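Local coordinates for MATE family efflux transporter (Vibrio cholerae, PDB 6IDP), which probably exports drugs and other toxic compounds across the bacterial membrane, driven by an inward flow of protons, at residues S6-S9 with L10-L14; L14-M17 with T18-M21; A300-I303 with T304-R307. All coordinates share one frame; numbering follows the deposited sequence.

Contact 1: residues S6-S9 with L10-L14. With OLC ((2R)-2,3-dihydroxypropyl (9Z)-octadec-9-enoate), chain P.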
ATOM      1  N   SER A   6      23.416  -8.723 -18.802  1.00 64.14           N
ATOM      2  CA  SER A   6      23.223  -8.220 -17.446  1.00 60.72           C
ATOM      3  C   SER A   6      21.872  -7.521 -17.333  1.00 56.04           C
ATOM      4  O   SER A   6      21.159  -7.688 -16.347  1.00 49.33           O
ATOM      5  CB  SER A   6      24.352  -7.263 -17.053  1.00 63.24           C
ATOM      6  OG  SER A   6      24.263  -6.041 -17.766  1.00 64.61           O
ATOM      7  N   THR A   7      21.534  -6.738 -18.354  1.00 58.06           N
ATOM      8  CA  THR A   7      20.232  -6.087 -18.433  1.00 55.44           C
ATOM      9  C   THR A   7      19.130  -7.136 -18.535  1.00 52.25           C
ATOM     10  O   THR A   7      18.090  -7.031 -17.883  1.00 37.74           O
ATOM     11  CB  THR A   7      20.149  -5.128 -19.642  1.00 60.80           C
ATOM     12  OG1 THR A   7      21.079  -4.053 -19.464  1.00 65.72           O
ATOM     13  CG2 THR A   7      18.746  -4.557 -19.787  1.00 59.25           C
ATOM     14  N   SER A   8      19.375  -8.156 -19.350  1.00 53.18           N
ATOM     15  CA  SER A   8      18.442  -9.264 -19.495  1.00 55.00           C
ATOM     16  C   SER A   8      18.296 -10.029 -18.185  1.00 50.31           C
ATOM     17  O   SER A   8      17.207 -10.482 -17.837  1.00 54.65           O
ATOM     18  CB  SER A   8      18.903 -10.205 -20.611  1.00 57.20           C
ATOM     19  OG  SER A   8      18.106 -11.375 -20.653  1.00 64.75           O
ATOM     20  N   SER A   9      19.400 -10.165 -17.460  1.00 48.82           N
ATOM     21  CA  SER A   9      19.397 -10.877 -16.188  1.00 41.43           C
ATOM     22  C   SER A   9      18.676 -10.083 -15.105  1.00 34.69           C
ATOM     23  O   SER A   9      17.948 -10.649 -14.295  1.00 33.79           O
ATOM     24  CB  SER A   9      20.827 -11.191 -15.743  1.00 41.29           C
ATOM     25  OG  SER A   9      20.837 -11.773 -14.454  1.00 51.29           O
ATOM     26  N   LEU A  10      18.889  -8.770 -15.094  1.00 34.14           N
ATOM     27  CA  LEU A  10      18.235  -7.896 -14.126  1.00 33.57           C
ATOM     28  C   LEU A  10      16.727  -7.855 -14.361  1.00 34.49           C
ATOM     29  O   LEU A  10      15.942  -7.839 -13.413  1.00 35.20           O
ATOM     30  CB  LEU A  10      18.823  -6.484 -14.193  1.00 33.12           C
ATOM     31  CG  LEU A  10      20.218  -6.320 -13.586  1.00 40.22           C
ATOM     32  CD1 LEU A  10      20.776  -4.934 -13.866  1.00 35.97           C
ATOM     33  CD2 LEU A  10      20.168  -6.588 -12.089  1.00 43.95           C
ATOM     34  N   ALA A  11      16.331  -7.848 -15.630  1.00 34.71           N
ATOM     35  CA  ALA A  11      14.920  -7.828 -15.996  1.00 43.97           C
ATOM     36  C   ALA A  11      14.220  -9.107 -15.552  1.00 42.65           C
ATOM     37  O   ALA A  11      13.101  -9.065 -15.038  1.00 40.12           O
ATOM     38  CB  ALA A  11      14.763  -7.627 -17.498  1.00 37.94           C
ATOM     39  N   LYS A  12      14.883 -10.243 -15.754  1.00 42.22           N
ATOM     40  CA  LYS A  12      14.330 -11.531 -15.340  1.00 39.19           C
ATOM     41  C   LYS A  12      14.259 -11.660 -13.822  1.00 33.98           C
ATOM     42  O   LYS A  12      13.334 -12.270 -13.288  1.00 39.95           O
ATOM     43  CB  LYS A  12      15.153 -12.681 -15.925  1.00 41.08           C
ATOM     44  CG  LYS A  12      14.916 -12.919 -17.405  1.00 50.83           C
ATOM     45  CD  LYS A  12      15.704 -14.117 -17.904  1.00 62.08           C
ATOM     46  CE  LYS A  12      15.332 -14.465 -19.337  1.00 67.15           C
ATOM     47  NZ  LYS A  12      15.589 -13.335 -20.270  1.00 68.34           N
ATOM     48  N   GLN A  13      15.237 -11.089 -13.127  1.00 34.34           N
ATOM     49  CA  GLN A  13      15.243 -11.124 -11.669  1.00 32.86           C
ATOM     50  C   GLN A  13      14.078 -10.305 -11.121  1.00 29.76           C
ATOM     51  O   GLN A  13      13.388 -10.734 -10.197  1.00 28.93           O
ATOM     52  CB  GLN A  13      16.575 -10.606 -11.110  1.00 36.84           C
ATOM     53  CG  GLN A  13      17.762 -11.538 -11.331  1.00 50.25           C
ATOM     54  CD  GLN A  13      19.087 -10.909 -10.930  1.00 58.09           C
ATOM     55  OE1 GLN A  13      19.129  -9.977 -10.127  1.00 61.66           O
ATOM     56  NE2 GLN A  13      20.177 -11.417 -11.492  1.00 60.31           N
ATOM     57  N   LEU A  14      13.857  -9.131 -11.703  1.00 30.15           N
ATOM     58  CA  LEU A  14      12.757  -8.272 -11.280  1.00 30.99           C
ATOM     59  C   LEU A  14      11.412  -8.948 -11.531  1.00 34.82           C
ATOM     60  O   LEU A  14      10.510  -8.869 -10.700  1.00 34.28           O
ATOM     61  CB  LEU A  14      12.816  -6.918 -11.995  1.00 30.42           C
ATOM     62  CG  LEU A  14      11.671  -5.941 -11.700  1.00 35.42           C
ATOM     63  CD1 LEU A  14      11.647  -5.541 -10.230  1.00 28.71           C
ATOM     64  CD2 LEU A  14      11.757  -4.712 -12.597  1.00 31.66           C
TER
HETATM   65  C18 OLC P 515       4.532  -9.048 -13.158  1.00 56.72           C
HETATM   66  C10 OLC P 515       9.987  -7.274 -17.812  1.00 68.99           C
HETATM   67  C9  OLC P 515      10.427  -8.075 -18.808  1.00 68.38           C
HETATM   68  C17 OLC P 515       4.712  -7.996 -14.231  1.00 52.23           C
HETATM   69  C11 OLC P 515      10.515  -7.432 -16.401  1.00 67.75           C
HETATM   70  C8  OLC P 515      11.462  -9.149 -18.543  1.00 63.73           C
HETATM   71  C16 OLC P 515       6.168  -7.928 -14.642  1.00 45.49           C
HETATM   72  C12 OLC P 515      10.116  -6.242 -15.552  1.00 61.89           C
HETATM   73  C7  OLC P 515      11.412 -10.195 -19.637  1.00 61.84           C
HETATM   74  C15 OLC P 515       6.947  -7.123 -13.625  1.00 37.86           C
HETATM   75  C13 OLC P 515       8.639  -6.299 -15.225  1.00 56.61           C
HETATM   76  C6  OLC P 515      12.575 -10.016 -20.591  1.00 61.25           C
HETATM   77  C14 OLC P 515       8.415  -7.144 -13.991  1.00 48.56           C
HETATM   78  C5  OLC P 515      13.850 -10.505 -19.940  1.00 63.13           C

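Contact 2: residues L14-M17 with T18-M21. With OLC ((2R)-2,3-dihydroxypropyl (9Z)-octadec-9-enoate), chain M; OLC ((2R)-2,3-dihydroxypropyl (9Z)-octadec-9-enoate), chain Q; OLC ((2R)-2,3-dihydroxypropyl (9Z)-octadec-9-enoate), chain P.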
ATOM      1  N   LEU A  14      13.857  -9.131 -11.703  1.00 30.15           N
ATOM      2  CA  LEU A  14      12.757  -8.272 -11.280  1.00 30.99           C
ATOM      3  C   LEU A  14      11.412  -8.948 -11.531  1.00 34.82           C
ATOM      4  O   LEU A  14      10.510  -8.869 -10.700  1.00 34.28           O
ATOM      5  CB  LEU A  14      12.816  -6.918 -11.995  1.00 30.42           C
ATOM      6  CG  LEU A  14      11.671  -5.941 -11.700  1.00 35.42           C
ATOM      7  CD1 LEU A  14      11.647  -5.541 -10.230  1.00 28.71           C
ATOM      8  CD2 LEU A  14      11.757  -4.712 -12.597  1.00 31.66           C
ATOM      9  N   PHE A  15      11.286  -9.623 -12.670  1.00 32.49           N
ATOM     10  CA  PHE A  15      10.051 -10.333 -12.994  1.00 33.82           C
ATOM     11  C   PHE A  15       9.753 -11.436 -11.982  1.00 38.05           C
ATOM     12  O   PHE A  15       8.629 -11.552 -11.496  1.00 32.96           O
ATOM     13  CB  PHE A  15      10.111 -10.926 -14.405  1.00 36.18           C
ATOM     14  CG  PHE A  15       8.946 -11.815 -14.733  1.00 42.74           C
ATOM     15  CD1 PHE A  15       7.701 -11.274 -15.012  1.00 42.35           C
ATOM     16  CD2 PHE A  15       9.090 -13.194 -14.755  1.00 45.46           C
ATOM     17  CE1 PHE A  15       6.621 -12.090 -15.310  1.00 50.52           C
ATOM     18  CE2 PHE A  15       8.013 -14.015 -15.052  1.00 48.99           C
ATOM     19  CZ  PHE A  15       6.779 -13.461 -15.330  1.00 41.44           C
ATOM     20  N   GLN A  16      10.763 -12.244 -11.666  1.00 32.39           N
ATOM     21  CA  GLN A  16      10.584 -13.350 -10.728  1.00 34.98           C
ATOM     22  C   GLN A  16      10.307 -12.857  -9.313  1.00 33.12           C
ATOM     23  O   GLN A  16       9.635 -13.531  -8.540  1.00 35.04           O
ATOM     24  CB  GLN A  16      11.811 -14.268 -10.728  1.00 35.10           C
ATOM     25  CG  GLN A  16      11.961 -15.107 -11.991  1.00 40.61           C
ATOM     26  CD  GLN A  16      10.799 -16.066 -12.204  1.00 48.45           C
ATOM     27  OE1 GLN A  16      10.220 -16.585 -11.248  1.00 51.94           O
ATOM     28  NE2 GLN A  16      10.454 -16.305 -13.464  1.00 55.25           N
ATOM     29  N   MET A  17      10.830 -11.683  -8.975  1.00 28.63           N
ATOM     30  CA  MET A  17      10.570 -11.090  -7.670  1.00 27.02           C
ATOM     31  C   MET A  17       9.175 -10.472  -7.597  1.00 39.17           C
ATOM     32  O   MET A  17       8.551 -10.463  -6.539  1.00 31.21           O
ATOM     33  CB  MET A  17      11.620 -10.025  -7.345  1.00 29.78           C
ATOM     34  CG  MET A  17      12.986 -10.577  -6.968  1.00 39.99           C
ATOM     35  SD  MET A  17      13.069 -11.165  -5.266  1.00 45.87           S
ATOM     36  CE  MET A  17      12.801  -9.640  -4.363  1.00 51.65           C
ATOM     37  N   THR A  18       8.692  -9.963  -8.727  1.00 37.77           N
ATOM     38  CA  THR A  18       7.482  -9.148  -8.732  1.00 34.54           C
ATOM     39  C   THR A  18       6.184  -9.947  -8.879  1.00 37.01           C
ATOM     40  O   THR A  18       5.215  -9.678  -8.171  1.00 37.66           O
ATOM     41  CB  THR A  18       7.536  -8.085  -9.852  1.00 35.31           C
ATOM     42  OG1 THR A  18       8.664  -7.229  -9.640  1.00 29.53           O
ATOM     43  CG2 THR A  18       6.268  -7.243  -9.859  1.00 31.54           C
ATOM     44  N   TRP A  19       6.155 -10.931  -9.775  1.00 32.09           N
ATOM     45  CA  TRP A  19       4.900 -11.639 -10.035  1.00 38.45           C
ATOM     46  C   TRP A  19       4.283 -12.342  -8.804  1.00 38.06           C
ATOM     47  O   TRP A  19       3.059 -12.425  -8.719  1.00 36.44           O
ATOM     48  CB  TRP A  19       5.069 -12.640 -11.196  1.00 35.68           C
ATOM     49  CG  TRP A  19       5.804 -13.911 -10.886  1.00 40.36           C
ATOM     50  CD1 TRP A  19       7.106 -14.199 -11.183  1.00 40.89           C
ATOM     51  CD2 TRP A  19       5.272 -15.081 -10.248  1.00 41.03           C
ATOM     52  NE1 TRP A  19       7.420 -15.467 -10.757  1.00 45.85           N
ATOM     53  CE2 TRP A  19       6.313 -16.028 -10.178  1.00 46.57           C
ATOM     54  CE3 TRP A  19       4.020 -15.414  -9.721  1.00 40.40           C
ATOM     55  CZ2 TRP A  19       6.138 -17.285  -9.602  1.00 49.58           C
ATOM     56  CZ3 TRP A  19       3.851 -16.659  -9.150  1.00 47.19           C
ATOM     57  CH2 TRP A  19       4.903 -17.580  -9.095  1.00 49.45           C
ATOM     58  N   PRO A  20       5.100 -12.843  -7.848  1.00 37.12           N
ATOM     59  CA  PRO A  20       4.391 -13.386  -6.682  1.00 34.38           C
ATOM     60  C   PRO A  20       3.674 -12.312  -5.868  1.00 37.44           C
ATOM     61  O   PRO A  20       2.640 -12.593  -5.261  1.00 36.79           O
ATOM     62  CB  PRO A  20       5.507 -14.028  -5.850  1.00 30.54           C
ATOM     63  CG  PRO A  20       6.620 -14.253  -6.798  1.00 32.02           C
ATOM     64  CD  PRO A  20       6.548 -13.118  -7.770  1.00 37.14           C
ATOM     65  N   MET A  21       4.225 -11.101  -5.850  1.00 33.80           N
ATOM     66  CA  MET A  21       3.598 -10.000  -5.130  1.00 34.19           C
ATOM     67  C   MET A  21       2.350  -9.536  -5.869  1.00 38.21           C
ATOM     68  O   MET A  21       1.395  -9.067  -5.257  1.00 46.67           O
ATOM     69  CB  MET A  21       4.576  -8.836  -4.946  1.00 28.63           C
ATOM     70  CG  MET A  21       5.751  -9.152  -4.028  1.00 27.07           C
ATOM     71  SD  MET A  21       5.258  -9.914  -2.467  1.00 45.70           S
ATOM     72  CE  MET A  21       4.239  -8.634  -1.744  1.00 34.87           C
TER
HETATM   73  C18 OLC M 512       1.921 -12.802 -14.914  1.00 60.21           C
HETATM   74  C10 OLC M 512       7.670 -19.289 -12.609  1.00 54.09           C
HETATM   75  C17 OLC M 512       2.704 -13.635 -13.921  1.00 60.11           C
HETATM   76  C11 OLC M 512       7.543 -18.458 -13.867  1.00 51.79           C
HETATM   77  C16 OLC M 512       3.037 -14.977 -14.537  1.00 58.64           C
HETATM   78  C12 OLC M 512       6.566 -17.326 -13.636  1.00 44.46           C
HETATM   79  C15 OLC M 512       3.913 -15.773 -13.592  1.00 52.73           C
HETATM   80  C13 OLC M 512       5.191 -17.893 -13.361  1.00 48.43           C
HETATM   81  C14 OLC M 512       4.152 -17.151 -14.174  1.00 52.35           C
HETATM   82  C18 OLC Q 516       3.304  -8.226 -18.907  1.00 67.27           C
HETATM   83  C10 OLC Q 516      10.231 -13.940 -18.622  1.00 77.27           C
HETATM   84  C9  OLC Q 516      11.332 -14.710 -18.736  1.00 77.37           C
HETATM   85  C17 OLC Q 516       4.119  -9.369 -18.340  1.00 69.70           C
HETATM   86  C11 OLC Q 516       9.454 -13.546 -19.861  1.00 76.84           C
HETATM   87  C16 OLC Q 516       5.546  -9.291 -18.843  1.00 66.34           C
HETATM   88  C12 OLC Q 516       8.158 -12.861 -19.477  1.00 74.92           C
HETATM   89  C15 OLC Q 516       6.241 -10.609 -18.569  1.00 64.69           C
HETATM   90  C13 OLC Q 516       8.428 -11.771 -18.460  1.00 71.90           C
HETATM   91  C14 OLC Q 516       7.721 -10.491 -18.859  1.00 67.15           C
HETATM   92  C18 OLC P 515       4.532  -9.048 -13.158  1.00 56.72           C
HETATM   93  C10 OLC P 515       9.987  -7.274 -17.812  1.00 68.99           C
HETATM   94  C9  OLC P 515      10.427  -8.075 -18.808  1.00 68.38           C
HETATM   95  C17 OLC P 515       4.712  -7.996 -14.231  1.00 52.23           C
HETATM   96  C11 OLC P 515      10.515  -7.432 -16.401  1.00 67.75           C
HETATM   97  C8  OLC P 515      11.462  -9.149 -18.543  1.00 63.73           C
HETATM   98  C16 OLC P 515       6.168  -7.928 -14.642  1.00 45.49           C
HETATM   99  C12 OLC P 515      10.116  -6.242 -15.552  1.00 61.89           C
HETATM  100  C7  OLC P 515      11.412 -10.195 -19.637  1.00 61.84           C
HETATM  101  C15 OLC P 515       6.947  -7.123 -13.625  1.00 37.86           C
HETATM  102  C13 OLC P 515       8.639  -6.299 -15.225  1.00 56.61           C
HETATM  103  C6  OLC P 515      12.575 -10.016 -20.591  1.00 61.25           C
HETATM  104  C14 OLC P 515       8.415  -7.144 -13.991  1.00 48.56           C
HETATM  105  C5  OLC P 515      13.850 -10.505 -19.940  1.00 63.13           C

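Contact 3: residues A300-I303 with T304-R307. With OLC ((2R)-2,3-dihydroxypropyl (9Z)-octadec-9-enoate), chain H.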
ATOM      1  N   ALA A 300      26.035  -3.670  -1.316  1.00 32.85           N
ATOM      2  CA  ALA A 300      27.115  -4.384  -1.986  1.00 30.19           C
ATOM      3  C   ALA A 300      27.839  -3.502  -2.998  1.00 33.55           C
ATOM      4  O   ALA A 300      28.705  -3.979  -3.731  1.00 35.69           O
ATOM      5  CB  ALA A 300      26.573  -5.626  -2.673  1.00 26.65           C
ATOM      6  N   LYS A 301      27.467  -2.224  -3.035  1.00 34.44           N
ATOM      7  CA  LYS A 301      28.062  -1.247  -3.948  1.00 37.21           C
ATOM      8  C   LYS A 301      27.869  -1.594  -5.425  1.00 36.61           C
ATOM      9  O   LYS A 301      28.680  -1.208  -6.267  1.00 36.46           O
ATOM     10  CB  LYS A 301      29.557  -1.081  -3.652  1.00 41.83           C
ATOM     11  CG  LYS A 301      29.835  -0.386  -2.338  1.00 43.66           C
ATOM     12  CD  LYS A 301      29.128   0.948  -2.308  1.00 49.42           C
ATOM     13  CE  LYS A 301      29.228   1.610  -0.953  1.00 54.73           C
ATOM     14  NZ  LYS A 301      28.398   2.843  -0.939  1.00 62.69           N
ATOM     15  N   GLU A 302      26.794  -2.310  -5.739  1.00 31.77           N
ATOM     16  CA  GLU A 302      26.435  -2.575  -7.129  1.00 32.31           C
ATOM     17  C   GLU A 302      25.667  -1.386  -7.705  1.00 32.03           C
ATOM     18  O   GLU A 302      24.483  -1.499  -8.032  1.00 31.29           O
ATOM     19  CB  GLU A 302      25.603  -3.857  -7.240  1.00 28.95           C
ATOM     20  CG  GLU A 302      26.299  -5.100  -6.704  1.00 37.83           C
ATOM     21  CD  GLU A 302      25.431  -6.345  -6.794  1.00 50.16           C
ATOM     22  OE1 GLU A 302      24.408  -6.316  -7.511  1.00 56.06           O
ATOM     23  OE2 GLU A 302      25.773  -7.356  -6.144  1.00 58.18           O
ATOM     24  N   ILE A 303      26.347  -0.251  -7.835  1.00 31.04           N
ATOM     25  CA  ILE A 303      25.689   1.001  -8.199  1.00 32.16           C
ATOM     26  C   ILE A 303      25.252   1.043  -9.668  1.00 36.15           C
ATOM     27  O   ILE A 303      24.199   1.600  -9.986  1.00 32.84           O
ATOM     28  CB  ILE A 303      26.601   2.212  -7.897  1.00 33.46           C
ATOM     29  CG1 ILE A 303      27.105   2.148  -6.450  1.00 25.53           C
ATOM     30  CG2 ILE A 303      25.863   3.523  -8.147  1.00 29.54           C
ATOM     31  CD1 ILE A 303      25.995   1.989  -5.418  1.00 24.39           C
ATOM     32  N   THR A 304      26.048   0.453 -10.556  1.00 35.67           N
ATOM     33  CA  THR A 304      25.670   0.361 -11.965  1.00 30.17           C
ATOM     34  C   THR A 304      24.354  -0.392 -12.118  1.00 33.78           C
ATOM     35  O   THR A 304      23.453   0.046 -12.838  1.00 32.11           O
ATOM     36  CB  THR A 304      26.742  -0.351 -12.808  1.00 35.88           C
ATOM     37  OG1 THR A 304      27.972   0.377 -12.741  1.00 37.28           O
ATOM     38  CG2 THR A 304      26.296  -0.452 -14.266  1.00 31.80           C
ATOM     39  N   HIS A 305      24.257  -1.523 -11.426  1.00 27.79           N
ATOM     40  CA  HIS A 305      23.073  -2.369 -11.483  1.00 32.63           C
ATOM     41  C   HIS A 305      21.836  -1.677 -10.915  1.00 29.96           C
ATOM     42  O   HIS A 305      20.725  -1.915 -11.384  1.00 30.83           O
ATOM     43  CB  HIS A 305      23.327  -3.682 -10.741  1.00 34.32           C
ATOM     44  CG  HIS A 305      24.299  -4.585 -11.431  1.00 34.43           C
ATOM     45  ND1 HIS A 305      24.967  -5.598 -10.777  1.00 37.86           N
ATOM     46  CD2 HIS A 305      24.713  -4.633 -12.720  1.00 32.00           C
ATOM     47  CE1 HIS A 305      25.752  -6.227 -11.630  1.00 34.26           C
ATOM     48  NE2 HIS A 305      25.618  -5.662 -12.817  1.00 38.84           N
ATOM     49  N   ILE A 306      22.028  -0.829  -9.908  1.00 28.56           N
ATOM     50  CA  ILE A 306      20.925  -0.050  -9.360  1.00 29.41           C
ATOM     51  C   ILE A 306      20.325   0.841 -10.447  1.00 34.33           C
ATOM     52  O   ILE A 306      19.120   0.806 -10.694  1.00 32.82           O
ATOM     53  CB  ILE A 306      21.364   0.826  -8.164  1.00 24.90           C
ATOM     54  CG1 ILE A 306      21.633  -0.039  -6.933  1.00 26.80           C
ATOM     55  CG2 ILE A 306      20.295   1.861  -7.841  1.00 25.60           C
ATOM     56  CD1 ILE A 306      22.094   0.744  -5.716  1.00 22.88           C
ATOM     57  N   ARG A 307      21.177   1.623 -11.105  1.00 35.92           N
ATOM     58  CA  ARG A 307      20.726   2.523 -12.159  1.00 36.09           C
ATOM     59  C   ARG A 307      20.061   1.755 -13.300  1.00 34.23           C
ATOM     60  O   ARG A 307      19.010   2.164 -13.797  1.00 27.30           O
ATOM     61  CB  ARG A 307      21.895   3.360 -12.681  1.00 35.93           C
ATOM     62  CG  ARG A 307      22.403   4.377 -11.674  1.00 33.97           C
ATOM     63  CD  ARG A 307      22.446   5.768 -12.274  1.00 39.17           C
ATOM     64  NE  ARG A 307      23.632   5.964 -13.093  1.00 48.17           N
ATOM     65  CZ  ARG A 307      23.733   6.868 -14.061  1.00 48.24           C
ATOM     66  NH1 ARG A 307      22.709   7.660 -14.342  1.00 47.07           N
ATOM     67  NH2 ARG A 307      24.858   6.976 -14.752  1.00 46.16           N
TER
HETATM   68  C18 OLC H 507      22.175  12.360 -13.696  1.00 38.28           C
HETATM   69  C10 OLC H 507      26.983   5.631 -11.283  1.00 34.64           C
HETATM   70  C9  OLC H 507      26.991   4.500 -12.023  1.00 37.56           C
HETATM   71  C17 OLC H 507      21.871  11.537 -12.459  1.00 41.66           C
HETATM   72  C11 OLC H 507      26.874   6.991 -11.935  1.00 39.95           C
HETATM   73  C8  OLC H 507      26.888   4.544 -13.532  1.00 38.92           C
HETATM   74  C16 OLC H 507      22.904  10.438 -12.280  1.00 36.64           C
HETATM   75  C12 OLC H 507      26.368   8.017 -10.940  1.00 39.61           C
HETATM   76  C7  OLC H 507      26.016   3.405 -14.020  1.00 36.91           C
HETATM   77  C15 OLC H 507      24.118  10.974 -11.547  1.00 42.42           C
HETATM   78  C13 OLC H 507      25.150   8.710 -11.518  1.00 43.98           C
HETATM   79  C6  OLC H 507      25.389   3.767 -15.351  1.00 43.80           C
HETATM   80  C14 OLC H 507      24.743   9.900 -10.672  1.00 42.80           C
HETATM   81  C5  OLC H 507      24.107   2.986 -15.544  1.00 43.90           C
HETATM   82  C4  OLC H 507      23.228   3.677 -16.564  1.00 42.60           C

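Contact 1: residues S6-S9 with L10-L14
The flat amide of Gln13 folds back over Ser9: NE2 lies 3.1 Å from Ser9 OG, and both oxygens of Ser9 sit on the same side of the amide plane. Residues four apart meet here in the opening turns of the long helix 5-39. With CG anti to its own carbonyl carbon (chi1 -71°) and an extended chain beyond it, Gln13 runs back along the preceding turn, and its CG passes 3.1 Å from Ser9 O. The same oxygen accepts the hydrogen bond from Gln13 N, so main-chain and side-chain atoms of one residue crowd around a single carbonyl. One residue earlier, Lys12 reaches Ser8. Lys12 is straight as far as CE and bends only at its last torsion (chi4 59°), which turns NZ back to Ser8 OG in a weak bond of 3.2 Å. On the side packed against helix 303-330, the Ser6 carbonyl accepts Leu10 N at 2.8 Å, and Leu10 CG stands 3.2 Å from the same Ser6 O. Leu10 also meets Gln308 and Ile312 of that helix. The lipid OLC of chain P runs past Ala11, Lys12 and Leu14. Its C11 comes within 3.3 Å of Ala11 O, its C12 lies 3.7 Å from Leu14 CD2, and its C5 ends beside the lysine, 3.3 Å from Lys12 NZ.

Contact 2: residues L14-M17 with T18-M21
Just before the Pro20 kink of helix 5-39, Thr18 and Trp19 fold back onto Leu14, Phe15 and Gln16 on a lipid-lined flank. Leu14 O takes a 2.7 Å bond from Thr18 OG1 and a weak one from Thr18 N. Thr18 OG1 is also bonded to Ser289 OG of helix 281-299, linking the helices. Pro20 has no N-H, and its CD sits 3.2 Å from Gln16 O; Met21 N also lacks the i to i-4 bond and makes only a weak one to Thr18 O. The protein is in its straight form; a proline kink in the first transmembrane helix is consistent with this MATE transporter's H+-dependent change of shape. Trp19 takes the position between its backbone N and carbonyl carbon (chi1 76°), bringing the indole alongside Gln16. There NE1 donates to Gln16 OE1 at 3.1 Å, nearly straight and within the ring plane, yet from above the amide plane, which stands 82° to the indole. Pro20 CD lies over the rim of one indole face, C15 of OLC of chain M over that of the opposite face. The Phe15 ring lies between Trp19 CD1, 4.0 Å above one face, and C13 of OLC of chain Q, 3.5 Å above the centre of the other.

Contact 3: residues A300-I303 with T304-R307
Glu302 OE1 is approached by two donors: His305 ND1, in a weak bond of 3.4 Å, and Arg296 NH2 of helix 281-299, in a long, weak ion pair. Glu302 stands at the N-cap position of helix 303-330, in the tight turn joining that helix to helix 281-299, and its carboxylate turns to the His305 side chain. A Schellman motif ends the first helix, with Lys301 at positive phi, and an inverse gamma turn centred on Glu302 starts the second through a weak bond from Ile303 N to Lys301 O, 3.0 Å. The glutamate carries CG anti to its carbonyl carbon (chi1 -59°) and stays extended beyond it, reaching the edge of the imidazole. OE1 lies in the ring plane and nearly in line with the N-H, while the carboxylate plane stands at 88° to the ring. Behind this polar pair the first helical bonds form: Ile306 N to Glu302 O and Arg307 N to Ile303 O, both 3.2 Å. The Ile303 and Ile306 side chains run alongside each other in one direction, CD1 of Ile303 4.1 Å from CD1 of Ile306. Ile303 also rests on Leu438 and Tyr439 at the C-terminal end, probably a cleavage-site remnant. Arg307 bends at chi2 (-127°, away from a staggered position) and again at chi3, which lays its guanidinium against the lipid OLC of chain H. C13 of that chain sits 3.4 Å above the centre of one guanidinium face, C8 lies at its edge, and C6 is 3.3 Å from Arg307 NH2.

Contacts 1 and 2 are successive portions of helix 5-39, sharing Leu14, with centres about 12 Å apart; the same OLC of chain P runs along both, so one lipid tail spans the join. Contact 3 belongs to the start of helix 303-330, far along the chain, yet its centre lies only about 13 Å from that of contact 1. The two meet where Leu10 CD1 packs 3.9 Å from His305 O. Contact 2, nearer the centre of the chain, does not touch contact 3: their centres are about 19 Å apart and their nearest atoms about 9 Å. Contact 3 has its own lipid, OLC of chain H.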